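Local coordinates for protein 2-dehydropantoate 2-reductase, putative (Enterococcus faecalis, PDB 2EW2) that probably catalyses the NADPH-dependent reduction of 2-dehydropantoate (ketopantoate) to (R)-pantoate, a step of pantothenate biosynthesis, at residues B[21-26]-B[56-61]; B[103-108]-B[151-156]; B[196-201]-B[247-252]. One frame throughout, in Å; residues are numbered along the deposited sequence.

Contact 1: B[21-26]-B[56-61]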
loop_
_atom_site.group_PDB
_atom_site.type_symbol
_atom_site.label_atom_id
_atom_site.label_comp_id
_atom_site.label_asym_id
_atom_site.label_seq_id
_atom_site.Cartn_x
_atom_site.Cartn_y
_atom_site.Cartn_z
HETATM N N MSE B 21 -34.004 -24.355 18.708
HETATM C CA MSE B 21 -34.272 -23.750 20.000
HETATM C C MSE B 21 -35.440 -22.763 19.939
HETATM O O MSE B 21 -36.279 -22.741 20.833
HETATM C CB MSE B 21 -33.003 -23.094 20.545
HETATM C CG MSE B 21 -31.866 -24.092 20.810
HETATM SE SE MSE B 21 -30.292 -23.255 21.637
HETATM C CE MSE B 21 -31.005 -22.895 23.387
ATOM N N LEU B 22 -35.497 -21.958 18.873
ATOM C CA LEU B 22 -36.628 -21.048 18.666
ATOM C C LEU B 22 -37.928 -21.804 18.358
ATOM O O LEU B 22 -39.017 -21.341 18.702
ATOM C CB LEU B 22 -36.309 -20.030 17.565
ATOM C CG LEU B 22 -35.295 -18.945 17.952
ATOM C CD1 LEU B 22 -34.748 -18.244 16.697
ATOM C CD2 LEU B 22 -35.915 -17.933 18.942
ATOM N N HIS B 23 -37.798 -22.960 17.714
ATOM C CA HIS B 23 -38.925 -23.840 17.447
ATOM C C HIS B 23 -39.446 -24.422 18.765
ATOM O O HIS B 23 -40.656 -24.473 18.997
ATOM C CB HIS B 23 -38.527 -24.951 16.468
ATOM C CG HIS B 23 -39.586 -25.996 16.270
ATOM N ND1 HIS B 23 -40.728 -25.772 15.527
ATOM C CD2 HIS B 23 -39.668 -27.277 16.708
ATOM C CE1 HIS B 23 -41.467 -26.868 15.518
ATOM N NE2 HIS B 23 -40.848 -27.792 16.232
ATOM N N GLN B 24 -38.527 -24.827 19.634
ATOM C CA GLN B 24 -38.899 -25.382 20.931
ATOM C C GLN B 24 -39.564 -24.325 21.791
ATOM O O GLN B 24 -40.443 -24.638 22.581
ATOM C CB GLN B 24 -37.691 -25.973 21.644
ATOM C CG GLN B 24 -37.158 -27.246 20.996
ATOM C CD GLN B 24 -35.950 -27.798 21.727
ATOM O OE1 GLN B 24 -35.100 -27.042 22.216
ATOM N NE2 GLN B 24 -35.860 -29.131 21.802
ATOM N N GLY B 25 -39.154 -23.070 21.622
ATOM C CA GLY B 25 -39.784 -21.961 22.329
ATOM C C GLY B 25 -41.143 -21.563 21.777
ATOM O O GLY B 25 -41.720 -20.582 22.217
ATOM N N GLY B 26 -41.647 -22.299 20.797
ATOM C CA GLY B 26 -42.974 -22.051 20.258
ATOM C C GLY B 26 -43.075 -21.027 19.138
ATOM O O GLY B 26 -44.159 -20.495 18.891
ATOM N N VAL B 56 -33.008 -34.706 19.383
ATOM C CA VAL B 56 -34.135 -33.817 19.183
ATOM C C VAL B 56 -34.371 -33.744 17.676
ATOM O O VAL B 56 -33.417 -33.590 16.902
ATOM C CB VAL B 56 -33.818 -32.411 19.745
ATOM C CG1 VAL B 56 -34.831 -31.373 19.271
ATOM C CG2 VAL B 56 -33.769 -32.450 21.267
ATOM N N VAL B 57 -35.630 -33.889 17.260
ATOM C CA VAL B 57 -35.998 -33.760 15.843
ATOM C C VAL B 57 -36.986 -32.602 15.703
ATOM O O VAL B 57 -37.906 -32.466 16.506
ATOM C CB VAL B 57 -36.590 -35.072 15.258
ATOM C CG1 VAL B 57 -36.928 -34.915 13.788
ATOM C CG2 VAL B 57 -35.622 -36.259 15.451
ATOM N N ALA B 58 -36.779 -31.752 14.699
ATOM C CA ALA B 58 -37.660 -30.608 14.471
ATOM C C ALA B 58 -38.082 -30.627 13.020
ATOM O O ALA B 58 -37.245 -30.530 12.128
ATOM C CB ALA B 58 -36.952 -29.304 14.814
ATOM N N ASN B 59 -39.376 -30.792 12.778
ATOM C CA ASN B 59 -39.868 -30.816 11.413
ATOM C C ASN B 59 -40.108 -29.390 10.942
ATOM O O ASN B 59 -41.185 -28.844 11.109
ATOM C CB ASN B 59 -41.123 -31.675 11.290
ATOM C CG ASN B 59 -40.901 -33.090 11.779
ATOM O OD1 ASN B 59 -40.561 -33.985 10.996
ATOM N ND2 ASN B 59 -41.066 -33.302 13.088
ATOM N N LEU B 60 -39.071 -28.781 10.384
ATOM C CA LEU B 60 -39.132 -27.378 10.007
ATOM C C LEU B 60 -39.221 -27.285 8.508
ATOM O O LEU B 60 -38.609 -28.095 7.801
ATOM C CB LEU B 60 -37.904 -26.608 10.527
ATOM C CG LEU B 60 -37.766 -26.505 12.057
ATOM C CD1 LEU B 60 -36.468 -25.826 12.496
ATOM C CD2 LEU B 60 -38.970 -25.806 12.691
ATOM N N PRO B 61 -39.989 -26.304 8.010
ATOM C CA PRO B 61 -39.972 -26.017 6.586
ATOM C C PRO B 61 -38.605 -25.488 6.174
ATOM O O PRO B 61 -37.948 -24.789 6.942
ATOM C CB PRO B 61 -41.069 -24.958 6.403
ATOM C CG PRO B 61 -41.397 -24.460 7.735
ATOM C CD PRO B 61 -40.920 -25.437 8.761
HETATM O O HOH W 1 -41.350 -30.782 15.146
#
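His23 leans from the last turn of the first helix of a Rossmann-type domain that probably binds NADP onto Ala58 and Leu60, which belong to strand 54-58 and the turn that follows it. A GxGxxG-type pattern spans the turn before this helix, 13-24, and its first residues, consistent with a dinucleotide-binding fold. With CG anti to the backbone N (chi1 173°), the imidazole extends across to the other segment. His23 and Leu60 lie alongside each other, pointing opposite ways, and CD2 of Leu60 comes within 3.3 Å of ND1 of His23, in van der Waals contact with the ring. The methyl of Ala58 approaches the same ring, its CB lying 3.9 Å from CD2 of His23. Both contacts meet the ring obliquely.

Gln24 and Val56 approach each other head-on, the amide end against the valine methyls. The chain of Gln24 runs extended beyond CG, and its NE2 stops 3.5 Å from CG1 of Val56, a van der Waals contact of amide on methyl. Phe51 of strand 47-51 touches both side chains. Just past the helix, Gly26 closes a Schellman motif at positive phi, its N bonded to O of His23 at 3.0 Å.

A water lies 3.2 Å from NE2 of His23 and accepts a hydrogen bond from the backbone N of Asn59, the centre of an inverse gamma turn, at 3.1 Å.

Contact 2: B[103-108]-B[151-156]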
loop_
_atom_site.group_PDB
_atom_site.type_symbol
_atom_site.label_atom_id
_atom_site.label_comp_id
_atom_site.label_asym_id
_atom_site.label_seq_id
_atom_site.Cartn_x
_atom_site.Cartn_y
_atom_site.Cartn_z
ATOM N N TYR B 103 -37.618 -7.219 10.507
ATOM C CA TYR B 103 -36.310 -6.879 11.045
ATOM C C TYR B 103 -35.313 -7.962 10.675
ATOM O O TYR B 103 -35.692 -9.109 10.420
ATOM C CB TYR B 103 -36.371 -6.754 12.571
ATOM C CG TYR B 103 -36.960 -5.449 13.067
ATOM C CD1 TYR B 103 -38.333 -5.176 12.953
ATOM C CD2 TYR B 103 -36.140 -4.485 13.690
ATOM C CE1 TYR B 103 -38.865 -3.952 13.441
ATOM C CE2 TYR B 103 -36.657 -3.290 14.166
ATOM C CZ TYR B 103 -38.013 -3.034 14.053
ATOM O OH TYR B 103 -38.491 -1.827 14.523
ATOM N N VAL B 104 -34.038 -7.593 10.609
ATOM C CA VAL B 104 -32.971 -8.585 10.422
ATOM C C VAL B 104 -31.967 -8.471 11.582
ATOM O O VAL B 104 -31.611 -7.355 12.028
ATOM C CB VAL B 104 -32.265 -8.447 9.022
ATOM C CG1 VAL B 104 -31.715 -7.036 8.841
ATOM C CG2 VAL B 104 -31.123 -9.482 8.851
ATOM N N LEU B 105 -31.556 -9.626 12.094
ATOM C CA LEU B 105 -30.494 -9.711 13.086
ATOM C C LEU B 105 -29.293 -10.321 12.386
ATOM O O LEU B 105 -29.296 -11.506 12.033
ATOM C CB LEU B 105 -30.886 -10.578 14.297
ATOM C CG LEU B 105 -29.748 -10.869 15.300
ATOM C CD1 LEU B 105 -29.194 -9.575 15.946
ATOM C CD2 LEU B 105 -30.155 -11.887 16.362
ATOM N N CYS B 106 -28.274 -9.499 12.169
ATOM C CA CYS B 106 -27.081 -9.942 11.463
ATOM C C CYS B 106 -26.108 -10.540 12.460
ATOM O O CYS B 106 -25.663 -9.849 13.377
ATOM C CB CYS B 106 -26.432 -8.777 10.726
ATOM S SG CYS B 106 -24.992 -9.282 9.742
ATOM N N LEU B 107 -25.793 -11.826 12.278
ATOM C CA LEU B 107 -24.855 -12.514 13.166
ATOM C C LEU B 107 -23.495 -12.806 12.534
ATOM O O LEU B 107 -22.686 -13.512 13.121
ATOM C CB LEU B 107 -25.462 -13.802 13.727
ATOM C CG LEU B 107 -26.722 -13.610 14.583
ATOM C CD1 LEU B 107 -27.169 -14.953 15.142
ATOM C CD2 LEU B 107 -26.449 -12.646 15.708
ATOM N N LEU B 108 -23.240 -12.238 11.363
ATOM C CA LEU B 108 -21.996 -12.478 10.632
ATOM C C LEU B 108 -20.794 -11.874 11.335
ATOM O O LEU B 108 -20.909 -10.856 11.993
ATOM C CB LEU B 108 -22.075 -11.873 9.234
ATOM C CG LEU B 108 -22.628 -12.704 8.068
ATOM C CD1 LEU B 108 -24.090 -13.128 8.249
ATOM C CD2 LEU B 108 -22.456 -11.902 6.777
ATOM N N ILE B 151 -26.089 -14.690 23.302
ATOM C CA ILE B 151 -26.120 -13.811 22.144
ATOM C C ILE B 151 -26.265 -12.406 22.681
ATOM O O ILE B 151 -27.155 -12.147 23.489
ATOM C CB ILE B 151 -27.302 -14.150 21.185
ATOM C CG1 ILE B 151 -27.215 -15.600 20.700
ATOM C CG2 ILE B 151 -27.342 -13.190 19.949
ATOM C CD1 ILE B 151 -28.316 -15.999 19.747
ATOM N N GLU B 152 -25.376 -11.510 22.260
ATOM C CA GLU B 152 -25.510 -10.094 22.549
ATOM C C GLU B 152 -26.015 -9.427 21.262
ATOM O O GLU B 152 -25.576 -9.801 20.173
ATOM C CB GLU B 152 -24.162 -9.497 22.982
ATOM C CG GLU B 152 -23.575 -10.119 24.267
ATOM C CD GLU B 152 -22.288 -9.430 24.727
ATOM O OE1 GLU B 152 -21.478 -9.006 23.863
ATOM O OE2 GLU B 152 -22.099 -9.287 25.961
ATOM N N LEU B 153 -26.963 -8.496 21.377
ATOM C CA LEU B 153 -27.487 -7.820 20.188
ATOM C C LEU B 153 -27.758 -6.347 20.447
ATOM O O LEU B 153 -27.860 -5.905 21.601
ATOM C CB LEU B 153 -28.724 -8.533 19.615
ATOM C CG LEU B 153 -30.005 -8.578 20.461
ATOM C CD1 LEU B 153 -30.892 -7.333 20.228
ATOM C CD2 LEU B 153 -30.772 -9.837 20.133
ATOM N N GLU B 154 -27.853 -5.587 19.361
ATOM C CA GLU B 154 -28.022 -4.145 19.433
ATOM C C GLU B 154 -28.715 -3.702 18.151
ATOM O O GLU B 154 -28.373 -4.177 17.087
ATOM C CB GLU B 154 -26.641 -3.457 19.546
ATOM C CG GLU B 154 -26.749 -1.969 19.755
ATOM C CD GLU B 154 -25.426 -1.230 19.920
ATOM O OE1 GLU B 154 -24.319 -1.809 19.760
ATOM O OE2 GLU B 154 -25.516 -0.018 20.223
ATOM N N ASN B 155 -29.709 -2.822 18.266
ATOM C CA ASN B 155 -30.281 -2.120 17.103
ATOM C C ASN B 155 -29.278 -1.105 16.588
ATOM O O ASN B 155 -28.622 -0.424 17.378
ATOM C CB ASN B 155 -31.574 -1.376 17.468
ATOM C CG ASN B 155 -31.413 -0.496 18.696
ATOM O OD1 ASN B 155 -31.606 0.722 18.644
ATOM N ND2 ASN B 155 -31.045 -1.113 19.811
ATOM N N ILE B 156 -29.169 -1.001 15.271
ATOM C CA ILE B 156 -28.276 -0.026 14.672
ATOM C C ILE B 156 -28.896 1.364 14.665
ATOM O O ILE B 156 -28.192 2.352 14.864
ATOM C CB ILE B 156 -27.875 -0.445 13.238
ATOM C CG1 ILE B 156 -27.072 -1.753 13.308
ATOM C CG2 ILE B 156 -27.107 0.708 12.529
ATOM C CD1 ILE B 156 -26.575 -2.259 11.959
#
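Leu105 and Leu153 meet across the closest part of this contact, which joins strand 103-106 and the loop after it to strand 151-155 in the eight-stranded Rossmann-type sheet. CD1 of Leu105 lies 3.8 Å from CB of Leu153, and the two side chains cross at about a right angle. Leu105 reaches over because its CG is anti to the backbone N (chi1 172°), whereas CG of Leu153 sits between its own backbone N and carbonyl carbon (chi1 65°). It is therefore the root of Leu153, rather than its branched end, that receives the methyl.

The second pair is looser. CD2 of Leu107, in the loop, comes only to 4.4 Å from CG2 of Ile151. All four of these apolar side chains are buried, so even the slacker pair is shielded from water; Glu152, partly exposed, sets off away from the other segment at its CB.

The closest CA pair is that of Leu105 and Leu153, 7.9 Å apart. Strand 126-131 lies between the two strands, parallel to 103-106 and antiparallel to 151-155. Helix 161-173 covers the leucine pair, with Phe171 against Leu105 and both Ala164 and Val167 against Leu153, while helix 84-94 packs Phe91 against Val104.

Contact 3: B[196-201]-B[247-252]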
loop_
_atom_site.group_PDB
_atom_site.type_symbol
_atom_site.label_atom_id
_atom_site.label_comp_id
_atom_site.label_asym_id
_atom_site.label_seq_id
_atom_site.Cartn_x
_atom_site.Cartn_y
_atom_site.Cartn_z
ATOM N N GLY B 196 -7.691 -5.198 10.602
ATOM C CA GLY B 196 -7.463 -4.364 9.418
ATOM C C GLY B 196 -6.027 -3.881 9.353
ATOM O O GLY B 196 -5.665 -3.078 8.469
ATOM N N THR B 197 -5.210 -4.375 10.290
ATOM C CA THR B 197 -3.785 -4.013 10.356
ATOM C C THR B 197 -2.863 -5.212 10.050
ATOM O O THR B 197 -2.435 -5.381 8.914
ATOM C CB THR B 197 -3.438 -3.347 11.684
ATOM O OG1 THR B 197 -3.776 -4.226 12.766
ATOM C CG2 THR B 197 -4.207 -2.036 11.841
ATOM N N LEU B 198 -2.614 -6.070 11.042
ATOM C CA LEU B 198 -1.627 -7.160 10.919
ATOM C C LEU B 198 -1.923 -8.153 9.801
ATOM O O LEU B 198 -1.006 -8.624 9.115
ATOM C CB LEU B 198 -1.514 -7.919 12.256
ATOM C CG LEU B 198 -0.948 -7.118 13.435
ATOM C CD1 LEU B 198 -1.163 -7.878 14.754
ATOM C CD2 LEU B 198 0.521 -6.847 13.205
ATOM N N ASN B 199 -3.205 -8.459 9.620
ATOM C CA ASN B 199 -3.654 -9.365 8.565
ATOM C C ASN B 199 -3.104 -9.009 7.190
ATOM O O ASN B 199 -2.368 -9.794 6.592
ATOM C CB ASN B 199 -5.183 -9.388 8.493
ATOM C CG ASN B 199 -5.813 -10.485 9.366
ATOM O OD1 ASN B 199 -5.160 -11.445 9.753
ATOM N ND2 ASN B 199 -7.104 -10.339 9.652
ATOM N N GLY B 200 -3.462 -7.835 6.676
ATOM C CA GLY B 200 -3.036 -7.489 5.332
ATOM C C GLY B 200 -1.539 -7.213 5.314
ATOM O O GLY B 200 -0.855 -7.596 4.380
ATOM N N LEU B 201 -1.039 -6.569 6.360
ATOM C CA LEU B 201 0.370 -6.166 6.431
ATOM C C LEU B 201 1.343 -7.357 6.469
ATOM O O LEU B 201 2.314 -7.388 5.706
ATOM C CB LEU B 201 0.611 -5.194 7.598
ATOM C CG LEU B 201 -0.022 -3.797 7.440
ATOM C CD1 LEU B 201 -0.047 -3.000 8.768
ATOM C CD2 LEU B 201 0.647 -2.972 6.351
ATOM N N THR B 247 -2.568 -0.091 21.707
ATOM C CA THR B 247 -2.024 -0.813 22.851
ATOM C C THR B 247 -2.306 -2.303 22.746
ATOM O O THR B 247 -1.427 -3.129 23.003
ATOM C CB THR B 247 -2.570 -0.238 24.166
ATOM O OG1 THR B 247 -1.955 1.035 24.395
ATOM C CG2 THR B 247 -2.238 -1.162 25.364
ATOM N N HIS B 248 -3.521 -2.646 22.340
ATOM C CA HIS B 248 -3.866 -4.036 22.101
ATOM C C HIS B 248 -2.978 -4.661 21.018
ATOM O O HIS B 248 -2.475 -5.788 21.166
ATOM C CB HIS B 248 -5.334 -4.138 21.684
ATOM C CG HIS B 248 -5.749 -5.523 21.317
ATOM N ND1 HIS B 248 -6.288 -6.402 22.234
ATOM C CD2 HIS B 248 -5.671 -6.198 20.145
ATOM C CE1 HIS B 248 -6.537 -7.555 21.637
ATOM N NE2 HIS B 248 -6.175 -7.456 20.368
ATOM N N ILE B 249 -2.799 -3.937 19.915
ATOM C CA ILE B 249 -1.979 -4.433 18.816
ATOM C C ILE B 249 -0.520 -4.628 19.266
ATOM O O ILE B 249 0.098 -5.655 18.994
ATOM C CB ILE B 249 -2.137 -3.539 17.528
ATOM C CG1 ILE B 249 -3.532 -3.786 16.910
ATOM C CG2 ILE B 249 -1.048 -3.873 16.500
ATOM C CD1 ILE B 249 -4.102 -2.665 16.009
ATOM N N VAL B 250 0.023 -3.674 20.001
ATOM C CA VAL B 250 1.379 -3.837 20.503
ATOM C C VAL B 250 1.520 -5.115 21.367
ATOM O O VAL B 250 2.498 -5.850 21.226
ATOM C CB VAL B 250 1.866 -2.549 21.198
ATOM C CG1 VAL B 250 3.224 -2.758 21.897
ATOM C CG2 VAL B 250 1.968 -1.431 20.154
ATOM N N GLN B 251 0.532 -5.381 22.219
ATOM C CA GLN B 251 0.535 -6.570 23.080
ATOM C C GLN B 251 0.560 -7.903 22.304
ATOM O O GLN B 251 1.036 -8.912 22.822
ATOM C CB GLN B 251 -0.636 -6.521 24.075
ATOM C CG GLN B 251 -0.501 -5.430 25.141
ATOM C CD GLN B 251 -1.769 -5.210 25.965
ATOM O OE1 GLN B 251 -2.865 -5.646 25.593
ATOM N NE2 GLN B 251 -1.620 -4.512 27.087
ATOM N N THR B 252 0.067 -7.902 21.065
ATOM C CA THR B 252 0.129 -9.081 20.201
ATOM C C THR B 252 1.551 -9.373 19.725
ATOM O O THR B 252 1.846 -10.506 19.366
ATOM C CB THR B 252 -0.854 -9.007 18.980
ATOM O OG1 THR B 252 -0.363 -8.088 17.994
ATOM C CG2 THR B 252 -2.253 -8.573 19.424
#
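Leu198, at the start of helix 198-205, and Ile249, in the later part of helix 242-252, make the apolar part of the contact. Their methyls meet loosely, CD1 of Leu198 lying 4.4 Å from CG2 of Ile249. Around them, Phe212 of helix 209-214 touches Leu198, and Val222 and Ile226 of helix 218-235 touch Ile249.

A second kind of contact sets a methyl against a hydroxyl. Thr197 and Ile249 reach toward each other tip to tip, with OG1 of Thr197 3.6 Å from CD1 of Ile249. Leu198 and Thr252 instead run alongside one another, pointing opposite ways, which brings CD1 of Leu198 to 3.3 Å from OG1 of Thr252. All four residues are buried and belong to the all-helical C-terminal domain of the ketopantoate reductase family, probably related to the C-terminal domain of 6-phosphogluconate dehydrogenase. The start of helix 198-205 meets helix 242-252, with the intervening helices 209-214 and 218-235 packed around the junction.

Hydrogen bonds form the third group, and both buried hydroxyls find a backbone acceptor on their own side of the junction. OG1 of Thr252 donates to O of Ile249 at 2.7 Å, in the carbonyl plane and on a lone pair, with a C=O...donor angle of 139°. Its chi1 of 74° turns the hydroxyl back over the preceding turn. Thr197 occupies the N-cap position but makes no capping bond with its side chain; its OG1 is hydrogen-bonded to O of Val194 in helix 184-195.

In the fold
The three contacts follow one another along the chain, each closing before the next opens, and divide between two domains. Contacts 1 and 2 lie in the N-terminal, probably NADP-binding part, their centres about 21 Å and their nearest atoms about 7 Å apart. Contact 3 belongs to the helical C-terminal part, about 26 Å from contact 2 and about 42 Å from contact 1, centre to centre; it and contact 1 lie on opposite sides of the chain's centre. The centre of contact 2 is about 10 Å from the centre of the chain. All three lie away from Glu311, a magnesium ligand, although no metal is bound to this chain here; Leu107 comes near the probable dinucleotide-binding glycine-rich turn without touching it.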